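Side-chain contacts in V-type ATPase 116 kDa subunit (PDB 3RRK), which probably takes part in rotary, ATP-linked proton transport by the V-ATPase, this chain being the cytoplasmic N-terminal domain of its 116 kDa subunit: residues Met14-Val19 against Gly50-Ser55; Ala72-Thr77 against Ser106-Leu111; Lys130-Leu135 against Lys226-Met231. All blocks are in the same frame, centred on the assembly; numbering follows the deposited sequence.

Contact 1. Residues Met14-Val19 against Gly50-Ser55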
# COMPACT_ATOMS: atom_id res chain seq x y z
N MET A 14 -27.33 31.09 -24.22
CA MET A 14 -25.91 31.15 -24.57
C MET A 14 -25.28 29.75 -24.73
O MET A 14 -25.16 29.25 -25.85
CB MET A 14 -25.13 31.99 -23.55
CG MET A 14 -25.66 33.41 -23.32
SD MET A 14 -25.43 34.53 -24.72
CE MET A 14 -25.90 36.10 -23.99
N GLU A 15 -24.88 29.13 -23.62
CA GLU A 15 -24.20 27.82 -23.64
C GLU A 15 -25.17 26.63 -23.55
O GLU A 15 -26.06 26.61 -22.70
CB GLU A 15 -23.17 27.72 -22.51
CG GLU A 15 -21.98 28.65 -22.63
CD GLU A 15 -21.10 28.62 -21.39
OE1 GLU A 15 -21.53 28.04 -20.37
OE2 GLU A 15 -19.98 29.18 -21.44
N LYS A 16 -24.96 25.63 -24.41
CA LYS A 16 -25.78 24.43 -24.41
C LYS A 16 -25.54 23.61 -23.14
O LYS A 16 -24.41 23.48 -22.69
CB LYS A 16 -25.49 23.58 -25.65
CG LYS A 16 -26.18 22.21 -25.65
CD LYS A 16 -26.03 21.47 -26.98
CE LYS A 16 -26.92 22.08 -28.06
NZ LYS A 16 -26.85 21.31 -29.33
N LEU A 17 -26.61 23.09 -22.56
CA LEU A 17 -26.50 22.20 -21.40
C LEU A 17 -27.02 20.81 -21.75
O LEU A 17 -28.04 20.67 -22.42
CB LEU A 17 -27.23 22.74 -20.17
CG LEU A 17 -27.21 21.75 -18.99
CD1 LEU A 17 -25.91 21.84 -18.14
CD2 LEU A 17 -28.44 21.91 -18.11
N ILE A 18 -26.33 19.79 -21.29
CA ILE A 18 -26.76 18.43 -21.53
C ILE A 18 -26.73 17.71 -20.21
O ILE A 18 -25.74 17.74 -19.50
CB ILE A 18 -25.85 17.73 -22.55
CG1 ILE A 18 -25.73 18.58 -23.81
CG2 ILE A 18 -26.41 16.37 -22.91
CD1 ILE A 18 -24.32 18.66 -24.33
N VAL A 19 -27.85 17.08 -19.86
CA VAL A 19 -27.99 16.47 -18.57
C VAL A 19 -28.55 15.07 -18.72
O VAL A 19 -29.41 14.83 -19.56
CB VAL A 19 -28.96 17.26 -17.69
CG1 VAL A 19 -28.95 16.71 -16.27
CG2 VAL A 19 -28.59 18.73 -17.71
N GLY A 50 -24.19 9.65 -28.66
CA GLY A 50 -22.99 9.08 -29.25
C GLY A 50 -22.00 10.14 -29.71
O GLY A 50 -20.79 9.99 -29.52
N GLU A 51 -22.51 11.21 -30.30
CA GLU A 51 -21.69 12.32 -30.76
C GLU A 51 -20.81 12.94 -29.67
O GLU A 51 -19.77 13.51 -29.96
CB GLU A 51 -22.59 13.39 -31.37
CG GLU A 51 -22.04 14.80 -31.30
CD GLU A 51 -23.12 15.85 -31.41
OE1 GLU A 51 -24.31 15.50 -31.21
OE2 GLU A 51 -22.79 17.01 -31.71
N TYR A 52 -21.23 12.83 -28.41
CA TYR A 52 -20.46 13.40 -27.31
C TYR A 52 -19.40 12.42 -26.77
O TYR A 52 -18.96 12.51 -25.63
CB TYR A 52 -21.40 13.88 -26.21
CG TYR A 52 -22.34 14.96 -26.70
CD1 TYR A 52 -21.92 16.28 -26.80
CD2 TYR A 52 -23.64 14.65 -27.09
CE1 TYR A 52 -22.77 17.27 -27.27
CE2 TYR A 52 -24.50 15.63 -27.56
CZ TYR A 52 -24.06 16.94 -27.64
OH TYR A 52 -24.90 17.93 -28.11
N ARG A 53 -19.01 11.49 -27.63
CA ARG A 53 -18.00 10.47 -27.37
C ARG A 53 -16.62 11.13 -27.29
O ARG A 53 -16.25 11.90 -28.17
CB ARG A 53 -18.03 9.48 -28.53
CG ARG A 53 -17.05 8.33 -28.48
CD ARG A 53 -17.02 7.65 -29.84
NE ARG A 53 -16.52 6.28 -29.81
CZ ARG A 53 -15.24 5.94 -29.91
NH1 ARG A 53 -14.31 6.88 -30.03
NH2 ARG A 53 -14.89 4.67 -29.88
N LEU A 54 -15.86 10.83 -26.23
CA LEU A 54 -14.53 11.42 -26.04
C LEU A 54 -13.59 11.11 -27.20
O LEU A 54 -13.55 9.97 -27.67
CB LEU A 54 -13.90 10.88 -24.76
CG LEU A 54 -14.53 11.21 -23.41
CD1 LEU A 54 -13.79 10.52 -22.31
CD2 LEU A 54 -14.53 12.71 -23.18
N SER A 55 -12.82 12.11 -27.64
CA SER A 55 -11.80 11.89 -28.68
C SER A 55 -10.59 11.15 -28.12
O SER A 55 -10.36 11.15 -26.91
CB SER A 55 -11.36 13.22 -29.33
OG SER A 55 -10.69 14.08 -28.41

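Contact 2. Residues Ala72-Thr77 against Ser106-Leu111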
# COMPACT_ATOMS: atom_id res chain seq x y z
N ALA A 72 -1.10 11.38 -6.32
CA ALA A 72 -1.32 12.22 -5.15
C ALA A 72 -1.78 11.36 -3.96
O ALA A 72 -1.28 11.53 -2.85
CB ALA A 72 -2.32 13.33 -5.45
N GLU A 73 -2.73 10.45 -4.19
CA GLU A 73 -3.14 9.54 -3.11
C GLU A 73 -1.93 8.81 -2.55
O GLU A 73 -1.68 8.83 -1.35
CB GLU A 73 -4.19 8.53 -3.59
CG GLU A 73 -5.61 9.12 -3.58
CD GLU A 73 -6.67 8.17 -4.15
OE1 GLU A 73 -6.32 7.09 -4.69
OE2 GLU A 73 -7.88 8.53 -4.07
N GLN A 74 -1.18 8.16 -3.42
CA GLN A 74 -0.01 7.43 -2.98
C GLN A 74 0.91 8.34 -2.15
O GLN A 74 1.37 7.94 -1.09
CB GLN A 74 0.70 6.78 -4.18
CG GLN A 74 2.10 6.24 -3.89
CD GLN A 74 3.21 7.22 -4.27
OE1 GLN A 74 4.01 7.63 -3.43
NE2 GLN A 74 3.26 7.60 -5.55
N SER A 75 1.14 9.57 -2.61
CA SER A 75 1.99 10.50 -1.87
C SER A 75 1.43 10.89 -0.50
O SER A 75 2.15 10.91 0.49
CB SER A 75 2.33 11.74 -2.69
OG SER A 75 2.89 11.37 -3.94
N LEU A 76 0.13 11.20 -0.45
CA LEU A 76 -0.51 11.63 0.79
C LEU A 76 -0.47 10.51 1.84
O LEU A 76 -0.24 10.77 3.03
CB LEU A 76 -1.93 12.09 0.51
CG LEU A 76 -2.04 13.43 -0.21
CD1 LEU A 76 -3.42 13.59 -0.82
CD2 LEU A 76 -1.71 14.60 0.71
N THR A 77 -0.64 9.28 1.38
CA THR A 77 -0.52 8.11 2.24
C THR A 77 0.83 8.03 2.93
O THR A 77 0.91 7.86 4.15
CB THR A 77 -0.77 6.82 1.45
OG1 THR A 77 -2.14 6.77 1.04
CG2 THR A 77 -0.46 5.62 2.32
N SER A 106 7.69 10.69 -6.80
CA SER A 106 8.87 9.84 -6.82
C SER A 106 9.59 9.83 -5.47
O SER A 106 10.00 8.78 -4.98
CB SER A 106 9.82 10.28 -7.92
OG SER A 106 9.35 9.82 -9.16
N ARG A 107 9.74 10.99 -4.86
CA ARG A 107 10.38 11.05 -3.56
C ARG A 107 9.55 10.34 -2.52
O ARG A 107 10.09 9.63 -1.68
CB ARG A 107 10.65 12.48 -3.13
CG ARG A 107 12.02 12.99 -3.51
CD ARG A 107 12.09 14.51 -3.38
NE ARG A 107 12.02 14.96 -1.99
CZ ARG A 107 11.41 16.08 -1.59
NH1 ARG A 107 10.76 16.85 -2.48
NH2 ARG A 107 11.42 16.42 -0.31
N ALA A 108 8.24 10.50 -2.59
CA ALA A 108 7.42 9.89 -1.56
C ALA A 108 7.49 8.39 -1.75
O ALA A 108 7.56 7.63 -0.78
CB ALA A 108 5.96 10.40 -1.62
N GLU A 109 7.51 7.95 -3.00
CA GLU A 109 7.52 6.51 -3.21
C GLU A 109 8.75 5.87 -2.59
O GLU A 109 8.66 4.83 -1.93
CB GLU A 109 7.42 6.15 -4.69
CG GLU A 109 7.02 4.71 -4.93
CD GLU A 109 7.34 4.24 -6.35
OE1 GLU A 109 8.06 4.97 -7.07
OE2 GLU A 109 6.89 3.14 -6.73
N VAL A 110 9.89 6.51 -2.80
CA VAL A 110 11.18 6.03 -2.32
C VAL A 110 11.26 6.11 -0.80
O VAL A 110 11.55 5.13 -0.13
CB VAL A 110 12.33 6.84 -3.00
CG1 VAL A 110 13.62 6.75 -2.22
CG2 VAL A 110 12.52 6.38 -4.44
N LEU A 111 10.98 7.28 -0.24
CA LEU A 111 10.95 7.43 1.22
C LEU A 111 10.05 6.41 1.89
O LEU A 111 10.47 5.76 2.85
CB LEU A 111 10.52 8.83 1.60
CG LEU A 111 11.57 9.83 1.12
CD1 LEU A 111 11.15 11.27 1.34
CD2 LEU A 111 12.88 9.53 1.84

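Contact 3. Residues Lys130-Leu135 against Lys226-Met231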
# COMPACT_ATOMS: atom_id res chain seq x y z
N LYS A 130 17.27 -11.73 20.63
CA LYS A 130 17.89 -12.51 21.69
C LYS A 130 18.06 -13.97 21.29
O LYS A 130 19.04 -14.59 21.67
CB LYS A 130 17.12 -12.39 23.00
CG LYS A 130 17.21 -11.02 23.65
CD LYS A 130 18.66 -10.57 23.84
CE LYS A 130 18.75 -9.07 24.12
NZ LYS A 130 20.11 -8.61 24.53
N ALA A 131 17.12 -14.50 20.53
CA ALA A 131 17.20 -15.89 20.09
C ALA A 131 18.44 -16.11 19.23
O ALA A 131 19.19 -17.06 19.44
CB ALA A 131 15.96 -16.27 19.33
N ALA A 132 18.66 -15.22 18.27
CA ALA A 132 19.82 -15.31 17.40
C ALA A 132 21.15 -15.15 18.16
O ALA A 132 22.15 -15.78 17.83
CB ALA A 132 19.72 -14.30 16.28
N GLU A 133 21.15 -14.30 19.19
CA GLU A 133 22.34 -14.11 20.01
C GLU A 133 22.66 -15.42 20.72
O GLU A 133 23.78 -15.93 20.63
CB GLU A 133 22.12 -12.99 21.02
CG GLU A 133 23.24 -12.81 22.00
CD GLU A 133 23.06 -11.58 22.88
OE1 GLU A 133 22.48 -10.58 22.39
OE2 GLU A 133 23.50 -11.60 24.05
N LYS A 134 21.66 -15.96 21.41
CA LYS A 134 21.83 -17.19 22.17
C LYS A 134 22.34 -18.34 21.29
O LYS A 134 23.36 -18.96 21.60
CB LYS A 134 20.51 -17.60 22.84
CG LYS A 134 19.95 -16.59 23.85
CD LYS A 134 21.02 -16.02 24.73
CE LYS A 134 20.43 -15.19 25.85
NZ LYS A 134 19.70 -16.03 26.85
N LEU A 135 21.63 -18.60 20.20
CA LEU A 135 21.93 -19.72 19.31
C LEU A 135 23.30 -19.61 18.68
O LEU A 135 24.03 -20.60 18.57
CB LEU A 135 20.88 -19.81 18.22
CG LEU A 135 19.49 -20.18 18.71
CD1 LEU A 135 18.45 -19.91 17.62
CD2 LEU A 135 19.46 -21.63 19.14
N LYS A 226 26.75 -15.31 11.49
CA LYS A 226 26.65 -14.15 10.62
C LYS A 226 25.34 -13.40 10.88
O LYS A 226 25.33 -12.18 11.04
CB LYS A 226 26.78 -14.55 9.15
CG LYS A 226 28.08 -15.29 8.84
CD LYS A 226 28.69 -14.84 7.51
CE LYS A 226 30.00 -15.54 7.22
NZ LYS A 226 30.69 -14.93 6.04
N ALA A 227 24.24 -14.16 10.95
CA ALA A 227 22.91 -13.60 11.20
C ALA A 227 22.87 -12.73 12.46
O ALA A 227 22.39 -11.59 12.42
CB ALA A 227 21.88 -14.72 11.31
N ALA A 228 23.36 -13.27 13.56
CA ALA A 228 23.43 -12.53 14.82
C ALA A 228 24.31 -11.28 14.73
O ALA A 228 24.08 -10.30 15.42
CB ALA A 228 23.92 -13.44 15.93
N ALA A 229 25.33 -11.33 13.88
CA ALA A 229 26.23 -10.20 13.79
C ALA A 229 25.61 -9.06 12.99
O ALA A 229 25.68 -7.90 13.39
CB ALA A 229 27.56 -10.63 13.21
N ARG A 230 24.99 -9.40 11.86
CA ARG A 230 24.23 -8.43 11.07
C ARG A 230 23.06 -7.82 11.86
O ARG A 230 22.79 -6.63 11.79
CB ARG A 230 23.71 -9.04 9.77
CG ARG A 230 22.91 -8.07 8.92
CD ARG A 230 22.68 -8.61 7.51
NE ARG A 230 21.88 -7.70 6.68
CZ ARG A 230 20.55 -7.70 6.63
NH1 ARG A 230 19.85 -8.55 7.37
NH2 ARG A 230 19.91 -6.84 5.85
N MET A 231 22.36 -8.65 12.62
CA MET A 231 21.29 -8.14 13.47
C MET A 231 21.81 -7.15 14.49
O MET A 231 21.14 -6.17 14.80
CB MET A 231 20.63 -9.28 14.21
CG MET A 231 19.71 -10.10 13.37
SD MET A 231 18.54 -10.93 14.43
CE MET A 231 18.03 -12.25 13.34

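Contact 1. Residues Met14-Val19 against Gly50-Ser55
Tyr52 reaches from the loop ahead of helix 56-79 to the strand that carries Lys16 and Ile18, and its side chain makes the whole contact. At the root, CG stands anti to the carbonyl carbon (chi1 -61°), which sends the ring toward the strand. CB and CG themselves meet nothing of it. Further out, Tyr52 CD1 lies 4.2 Å from Ile18 CD1, and Tyr52 CE1 comes closest to that methyl, at 3.6 Å. Next, Tyr52 CZ is 3.7 Å from Ile18 CD1, so one methyl meets this side of the ring at an oblique angle. At the tip, Tyr52 OH lies 3.9 Å from Lys16 CD, where the lysine chain passes at about a right angle. Lys16 bends at chi3 (-74°), and its NZ stays 4.1 Å from Tyr52 OH, a neighbour without a bond. Back on the loop, Glu51 CD covers part of one ring face, near the rim. A leucine here, without the far ring edge and hydroxyl, would probably leave the Lys16 methylenes and the Ile18 methyl less well covered. The pairing belongs to the proximal lobe, a small alpha/beta unit in which strand 15-21 runs between strands 287-293 and 310-313 of an antiparallel sheet. Ile18 also packs on Ile312 and on Met280 of helix 224-281, Lys16 rests on Met290 and Trp292, and Leu54 joins the same long helix at Val277 and Ala278.

Contact 2. Residues Ala72-Thr77 against Ser106-Leu111
Gln74 lays the oxygen end of its amide over the backbone turn of the facing helix at Ala108 and Glu109. With CG anti to the backbone N (chi1 167°) and the chain bent at chi2, its OE1 comes within 3.5 Å of Glu109 N, a contact and not a hydrogen bond. The same Gln74 OE1 lies 3.8 Å from Ala108 CB, so a polar atom rests on a methyl group. Ser75 presents CB and OG together, each 4.0 Å from Ala108 CB; the methyl thus points at the notch between the glutamine oxygen and the serine. The hydroxyl of Ser75 is turned back to its own helix, where it bonds to Gln71 O. Small residues such as Ser75 and Ala108 are consistent with the close approach of helices 56-79 and 94-138 in the helical rod that joins the two alpha/beta lobes; the axes of segments 72-77 and 106-111 come to within 8.9 Å, with N-to-C directions 46° apart. Ala105, one turn before Ala108, extends the surface met by Gln74 and Ser75, while Leu260 of helix 224-281 packs against Ser75. Glu109 adds its CB to the surface near Gln74 OE1 and carries its extended chain outward to a salt bridge with Lys113.

Contact 3. Residues Lys130-Leu135 against Lys226-Met231
Met231 brings the end of its side chain to the methyl of Ala132, the residue that faces it from helix 94-138. CG lies anti to the carbonyl carbon (chi1 -76°) and the chain is extended beyond it, carrying sulfur and terminal methyl across to the other helix. Both arrive together: Met231 SD and Met231 CE are each 4.0 Å from Ala132 CB, so the thioether end is laid against the methyl as a unit. One turn earlier, Ala228 has no torsion to adjust, and its place is set by the backbone alone. Its CB comes to 3.5 Å from Ala132 O, so the methyl rests on a peptide carbonyl more than on a side chain; Ala132 CB and Ala228 CB are 4.3 Å apart. Ala228 also touches Ala136, one turn on from Ala132, so that two alanines on that face of helix 94-138 meet it.

Such alanine-lined surfaces are consistent with close helix packing; the axes of segments 130-135 and 226-231 come to within 8.6 Å, with N-to-C directions 136° apart. Phe128 from helix 94-138, with Phe215 and Tyr219 from the loops, adds aromatic neighbours to the methionine. Toward solvent the character changes. Lys130 bends at chi2 (-54°) and Glu133 stretches out, bringing Lys130 NZ to 3.8 Å from Glu133 OE1, a long salt bridge within the one helix. A sulfate ion, probably from the crystallisation liquor, lies close by. The contact is therefore mainly van der Waals, with no directional bond between the two segments, and its stability probably rests on the fit of methyl, thioether and backbone carbonyl, while the charges of Lys130 and Glu133 keep to its outer margin.

The three contacts follow one another along the chain and are spread through an elongated domain. Contact 1 lies in the proximal lobe, on the four-stranded antiparallel sheet; contact 2 in the helical rod, near the chain's centre; contact 3 where the rod nears the other lobe, with its three-stranded sheet. Centres lie about 36 Å apart for contacts 1 and 2, about 34 Å for contacts 2 and 3 and about 68 Å for the outer two, which sit on opposite sides of the chain's centre. Contacts 2 and 3 share helix 94-138, while helix 224-281 touches residues of contacts 1 and 2 and forms one side of contact 3, consistent with a long connecting element in a rotary ATPase.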